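Local atomic coordinates of polycyclic ketone monooxygenase (Myceliophthora thermophila, PDB entry 5MQ6), a protein that catalyses Baeyer-Villiger oxidation, inserting one oxygen atom next to the carbonyl of ketones, especially bulky polycyclic ones, with the help of FAD and NADPH. Residues E135-M140 and R311-V316. Residues are numbered along the deposited sequence; the frame is centred on the assembly and turned at random.
Sequences ESYSYM and RPTDPV. With FAD (flavin-adenine dinucleotide), chain B.
Y137 donates its phenol proton to T313, OH to OG1 at 2.6 Å, the one hydrogen bond across a small contact of 122 Å². T313 OG1 lies in the plane of the Y137 ring, at its hydroxyl-bearing edge, also 3.4 Å from CE1. A chi1 of -34°, off the usual staggered value, keeps Y137 CG beside the backbone N and sends the ring toward T313. OG1 is engaged a second time, by a hydrogen bond with P150 O. T313 CG2 lies 3.6 Å from Y137 OH, while S136 OG sits over one ring face, offset toward the rim. R311 NH2 lies at the same ring edge, 3.6 Å from Y137 OH, but its salt bridge is to E317. The short helix 136-139 lies within the Rossmann-type oxidoreductase region: from it Y139, CG anti to the backbone N, puts its OH 2.9 Å from FAD O3', which meets the ring edge in plane; FAD C4 lies over one face, offset toward the rim. Y137 thus ties that helix to the segment leading into helix 315-322, whose N-cap is D314. A phenylalanine in place of Y137 would probably keep much of the ring packing but leave T313 OG1 without its phenol donor. At the helix start, S138 OG donates to OE1 of the N-cap residue E135 on its anti side, 28° out of the carboxylate plane.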
ATOM      1  N   GLU A 135     -11.931   5.403   7.102  1.00 15.30           N
ATOM      2  CA  GLU A 135     -12.282   6.567   7.950  1.00 18.31           C
ATOM      3  C   GLU A 135     -11.053   7.394   8.392  1.00 21.39           C
ATOM      4  O   GLU A 135     -10.132   6.864   9.018  1.00 18.21           O
ATOM      5  CB  GLU A 135     -13.015   6.089   9.205  1.00 20.18           C
ATOM      6  CG  GLU A 135     -13.618   7.178  10.108  1.00 21.74           C
ATOM      7  CD  GLU A 135     -13.996   6.678  11.440  1.00 22.16           C
ATOM      8  OE1 GLU A 135     -13.023   6.312  12.184  1.00 23.25           O
ATOM      9  OE2 GLU A 135     -15.261   6.690  11.772  1.00 22.15           O
ATOM     10  N   SER A 136     -11.136   8.700   8.178  1.00 21.77           N
ATOM     11  CA  SER A 136     -10.132   9.673   8.590  1.00 19.72           C
ATOM     12  C   SER A 136      -9.712   9.547  10.052  1.00 20.18           C
ATOM     13  O   SER A 136      -8.475   9.620  10.368  1.00 20.18           O
ATOM     14  CB  SER A 136     -10.640  11.073   8.249  1.00 22.14           C
ATOM     15  OG  SER A 136     -11.587  11.451   9.194  1.00 24.65           O
ATOM     16  N   TYR A 137     -10.691   9.359  10.953  1.00 19.08           N
ATOM     17  CA  TYR A 137     -10.422   9.291  12.399  1.00 20.17           C
ATOM     18  C   TYR A 137      -9.599   8.041  12.769  1.00 19.58           C
ATOM     19  O   TYR A 137      -8.916   8.010  13.774  1.00 19.83           O
ATOM     20  CB  TYR A 137     -11.717   9.414  13.309  1.00 24.28           C
ATOM     21  CG  TYR A 137     -12.824  10.350  12.717  1.00 24.41           C
ATOM     22  CD1 TYR A 137     -12.543  11.688  12.419  1.00 27.83           C
ATOM     23  CD2 TYR A 137     -14.070   9.862  12.395  1.00 23.01           C
ATOM     24  CE1 TYR A 137     -13.479  12.513  11.801  1.00 25.67           C
ATOM     25  CE2 TYR A 137     -15.016  10.645  11.794  1.00 24.41           C
ATOM     26  CZ  TYR A 137     -14.746  11.984  11.522  1.00 25.93           C
ATOM     27  OH  TYR A 137     -15.690  12.776  10.931  1.00 25.49           O
ATOM     28  N   SER A 138      -9.689   7.019  11.940  1.00 21.84           N
ATOM     29  CA  SER A 138      -8.965   5.766  12.117  1.00 18.01           C
ATOM     30  C   SER A 138      -7.644   5.737  11.386  1.00 19.69           C
ATOM     31  O   SER A 138      -6.711   5.076  11.837  1.00 22.73           O
ATOM     32  CB  SER A 138      -9.898   4.612  11.688  1.00 16.94           C
ATOM     33  OG  SER A 138     -10.950   4.505  12.718  1.00 20.11           O
ATOM     34  N   TYR A 139      -7.556   6.491  10.289  1.00 19.72           N
ATOM     35  CA  TYR A 139      -6.437   6.437   9.363  1.00 19.60           C
ATOM     36  C   TYR A 139      -5.364   7.487   9.623  1.00 20.73           C
ATOM     37  O   TYR A 139      -4.187   7.159   9.670  1.00 19.48           O
ATOM     38  CB  TYR A 139      -6.918   6.540   7.928  1.00 23.06           C
ATOM     39  CG  TYR A 139      -5.758   6.509   6.971  1.00 22.00           C
ATOM     40  CD1 TYR A 139      -5.079   5.334   6.725  1.00 21.95           C
ATOM     41  CD2 TYR A 139      -5.389   7.642   6.285  1.00 24.94           C
ATOM     42  CE1 TYR A 139      -3.989   5.309   5.838  1.00 23.49           C
ATOM     43  CE2 TYR A 139      -4.324   7.670   5.427  1.00 24.25           C
ATOM     44  CZ  TYR A 139      -3.596   6.503   5.213  1.00 28.07           C
ATOM     45  OH  TYR A 139      -2.534   6.539   4.340  1.00 23.28           O
ATOM     46  N   MET A 140      -5.756   8.755   9.779  1.00 18.70           N
ATOM     47  CA  MET A 140      -4.763   9.823   9.954  1.00 19.99           C
ATOM     48  C   MET A 140      -3.957   9.580  11.249  1.00 19.24           C
ATOM     49  O   MET A 140      -4.511   9.378  12.300  1.00 19.43           O
ATOM     50  CB  MET A 140      -5.411  11.174   9.917  1.00 20.27           C
ATOM     51  CG  MET A 140      -6.256  11.353   8.632  1.00 21.27           C
ATOM     52  SD  MET A 140      -7.046  12.974   8.510  1.00 24.80           S
ATOM     53  CE  MET A 140      -5.646  14.073   8.249  1.00 29.42           C
ATOM     54  N   ARG A 311     -19.630  12.249   4.885  1.00 33.67           N
ATOM     55  CA  ARG A 311     -20.335  12.982   5.897  1.00 38.15           C
ATOM     56  C   ARG A 311     -19.305  14.015   6.477  1.00 43.43           C
ATOM     57  O   ARG A 311     -18.105  13.695   6.678  1.00 37.08           O
ATOM     58  CB  ARG A 311     -20.675  11.946   6.981  1.00 41.35           C
ATOM     59  CG  ARG A 311     -21.922  12.100   7.774  1.00 49.68           C
ATOM     60  CD  ARG A 311     -22.050  11.085   8.950  1.00 53.80           C
ATOM     61  NE  ARG A 311     -20.837  11.039   9.749  1.00 61.05           N
ATOM     62  CZ  ARG A 311     -20.389  11.981  10.604  1.00 78.01           C
ATOM     63  NH1 ARG A 311     -21.132  13.059  10.892  1.00 79.53           N
ATOM     64  NH2 ARG A 311     -19.178  11.838  11.209  1.00 80.08           N
ATOM     65  N   PRO A 312     -19.746  15.251   6.756  1.00 43.14           N
ATOM     66  CA  PRO A 312     -18.881  16.197   7.493  1.00 35.35           C
ATOM     67  C   PRO A 312     -18.701  15.762   8.953  1.00 28.65           C
ATOM     68  O   PRO A 312     -19.525  15.058   9.474  1.00 31.02           O
ATOM     69  CB  PRO A 312     -19.650  17.530   7.382  1.00 34.72           C
ATOM     70  CG  PRO A 312     -21.080  17.081   7.167  1.00 34.78           C
ATOM     71  CD  PRO A 312     -20.954  15.921   6.235  1.00 37.70           C
ATOM     72  N   THR A 313     -17.605  16.106   9.598  1.00 27.37           N
ATOM     73  CA  THR A 313     -17.408  15.753  11.009  1.00 33.40           C
ATOM     74  C   THR A 313     -18.418  16.590  11.836  1.00 35.78           C
ATOM     75  O   THR A 313     -18.561  17.766  11.569  1.00 35.08           O
ATOM     76  CB  THR A 313     -15.948  16.104  11.512  1.00 30.00           C
ATOM     77  OG1 THR A 313     -15.006  15.328  10.793  1.00 32.38           O
ATOM     78  CG2 THR A 313     -15.762  15.812  12.953  1.00 30.74           C
ATOM     79  N   ASP A 314     -19.048  15.974  12.826  1.00 40.59           N
ATOM     80  CA  ASP A 314     -19.956  16.653  13.759  1.00 49.07           C
ATOM     81  C   ASP A 314     -19.286  16.930  15.084  1.00 44.27           C
ATOM     82  O   ASP A 314     -18.890  15.983  15.770  1.00 48.82           O
ATOM     83  CB  ASP A 314     -21.207  15.815  14.071  1.00 52.68           C
ATOM     84  CG  ASP A 314     -22.045  16.459  15.175  1.00 55.28           C
ATOM     85  OD1 ASP A 314     -22.444  17.612  14.994  1.00 57.80           O
ATOM     86  OD2 ASP A 314     -22.237  15.868  16.254  1.00 61.50           O
ATOM     87  N   PRO A 315     -19.258  18.193  15.515  1.00 51.39           N
ATOM     88  CA  PRO A 315     -18.428  18.539  16.689  1.00 49.11           C
ATOM     89  C   PRO A 315     -18.919  17.947  17.964  1.00 51.26           C
ATOM     90  O   PRO A 315     -18.114  17.791  18.890  1.00 48.15           O
ATOM     91  CB  PRO A 315     -18.531  20.057  16.777  1.00 52.38           C
ATOM     92  CG  PRO A 315     -19.078  20.496  15.448  1.00 55.30           C
ATOM     93  CD  PRO A 315     -19.966  19.378  15.009  1.00 53.88           C
ATOM     94  N   VAL A 316     -20.215  17.604  18.015  1.00 44.68           N
ATOM     95  CA  VAL A 316     -20.756  16.902  19.201  1.00 52.09           C
ATOM     96  C   VAL A 316     -20.389  15.415  19.157  1.00 45.70           C
ATOM     97  O   VAL A 316     -20.068  14.784  20.184  1.00 44.08           O
ATOM     98  CB  VAL A 316     -22.291  17.166  19.510  1.00 56.86           C
ATOM     99  CG1 VAL A 316     -22.972  18.158  18.529  1.00 62.81           C
ATOM    100  CG2 VAL A 316     -23.084  15.860  19.689  1.00 55.48           C
TER
HETATM  101  PA  FAD B 700       4.517   5.650   1.359  1.00 20.54           P
HETATM  102  O1A FAD B 700       4.474   4.881   0.081  1.00 23.30           O
HETATM  103  O2A FAD B 700       3.397   6.603   1.738  1.00 21.76           O
HETATM  104  O5B FAD B 700       5.882   6.495   1.380  1.00 23.73           O
HETATM  105  C5B FAD B 700       7.084   5.880   1.056  1.00 21.99           C
HETATM  106  C4B FAD B 700       7.943   6.876   0.305  1.00 23.15           C
HETATM  107  O4B FAD B 700       9.250   6.283   0.185  1.00 21.89           O
HETATM  108  C3B FAD B 700       7.486   7.224  -1.109  1.00 22.37           C
HETATM  109  O3B FAD B 700       7.582   8.610  -1.314  1.00 22.08           O
HETATM  110  C2B FAD B 700       8.464   6.498  -1.990  1.00 23.45           C
HETATM  111  O2B FAD B 700       8.659   7.138  -3.228  1.00 24.39           O
HETATM  112  C1B FAD B 700       9.704   6.508  -1.124  1.00 21.95           C
HETATM  113  N9A FAD B 700      10.670   5.508  -1.510  1.00 20.15           N
HETATM  114  C8A FAD B 700      10.440   4.174  -1.674  1.00 23.62           C
HETATM  115  N7A FAD B 700      11.575   3.607  -2.071  1.00 21.85           N
HETATM  116  C5A FAD B 700      12.542   4.532  -2.194  1.00 18.10           C
HETATM  117  C6A FAD B 700      13.971   4.505  -2.552  1.00 16.87           C
HETATM  118  N6A FAD B 700      14.649   3.438  -2.921  1.00 17.32           N
HETATM  119  N1A FAD B 700      14.559   5.669  -2.455  1.00 17.27           N
HETATM  120  C2A FAD B 700      13.919   6.812  -2.112  1.00 14.50           C
HETATM  121  N3A FAD B 700      12.655   6.951  -1.783  1.00 15.44           N
HETATM  122  C4A FAD B 700      11.923   5.795  -1.839  1.00 18.09           C
HETATM  123  N1  FAD B 700      -4.017   2.731   2.805  1.00 22.31           N
HETATM  124  C2  FAD B 700      -4.948   2.763   3.815  1.00 27.80           C
HETATM  125  O2  FAD B 700      -4.778   2.114   4.839  1.00 24.38           O
HETATM  126  N3  FAD B 700      -6.058   3.504   3.696  1.00 32.47           N
HETATM  127  C4  FAD B 700      -6.271   4.221   2.582  1.00 38.50           C
HETATM  128  O4  FAD B 700      -7.299   4.884   2.536  1.00 48.87           O
HETATM  129  C4X FAD B 700      -5.339   4.257   1.441  1.00 36.42           C
HETATM  130  N5  FAD B 700      -5.533   4.958   0.275  1.00 33.59           N
HETATM  131  C5X FAD B 700      -4.579   4.887  -0.687  1.00 32.50           C
HETATM  132  C6  FAD B 700      -4.757   5.617  -1.960  1.00 29.18           C
HETATM  133  C7  FAD B 700      -3.667   5.473  -2.943  1.00 35.98           C
HETATM  134  C7M FAD B 700      -3.738   6.180  -4.277  1.00 35.02           C
HETATM  135  C8  FAD B 700      -2.463   4.625  -2.699  1.00 37.43           C
HETATM  136  C8M FAD B 700      -1.325   4.472  -3.706  1.00 41.20           C
HETATM  137  C9  FAD B 700      -2.338   3.949  -1.502  1.00 35.71           C
HETATM  138  C9A FAD B 700      -3.343   4.048  -0.499  1.00 35.80           C
HETATM  139  N10 FAD B 700      -3.171   3.316   0.688  1.00 29.98           N
HETATM  140  C10 FAD B 700      -4.151   3.433   1.678  1.00 27.45           C
HETATM  141  C1' FAD B 700      -1.950   2.529   0.973  1.00 33.28           C
HETATM  142  C2' FAD B 700      -0.855   3.584   1.425  1.00 32.49           C
HETATM  143  O2' FAD B 700       0.331   3.386   0.643  1.00 32.73           O
HETATM  144  C3' FAD B 700      -0.527   3.572   2.957  1.00 30.78           C
HETATM  145  O3' FAD B 700      -1.722   3.850   3.693  1.00 30.58           O
HETATM  146  C4' FAD B 700       0.462   4.640   3.482  1.00 29.20           C
HETATM  147  O4' FAD B 700       0.291   6.008   2.901  1.00 28.60           O
HETATM  148  C5' FAD B 700       1.911   4.145   3.302  1.00 26.62           C
HETATM  149  O5' FAD B 700       2.755   4.971   4.162  1.00 25.35           O
HETATM  150  P   FAD B 700       4.330   4.617   4.019  1.00 23.91           P
HETATM  151  O1P FAD B 700       5.067   5.881   4.597  1.00 25.67           O
HETATM  152  O2P FAD B 700       4.503   3.201   4.586  1.00 26.20           O
HETATM  153  O3P FAD B 700       4.600   4.434   2.405  1.00 22.70           O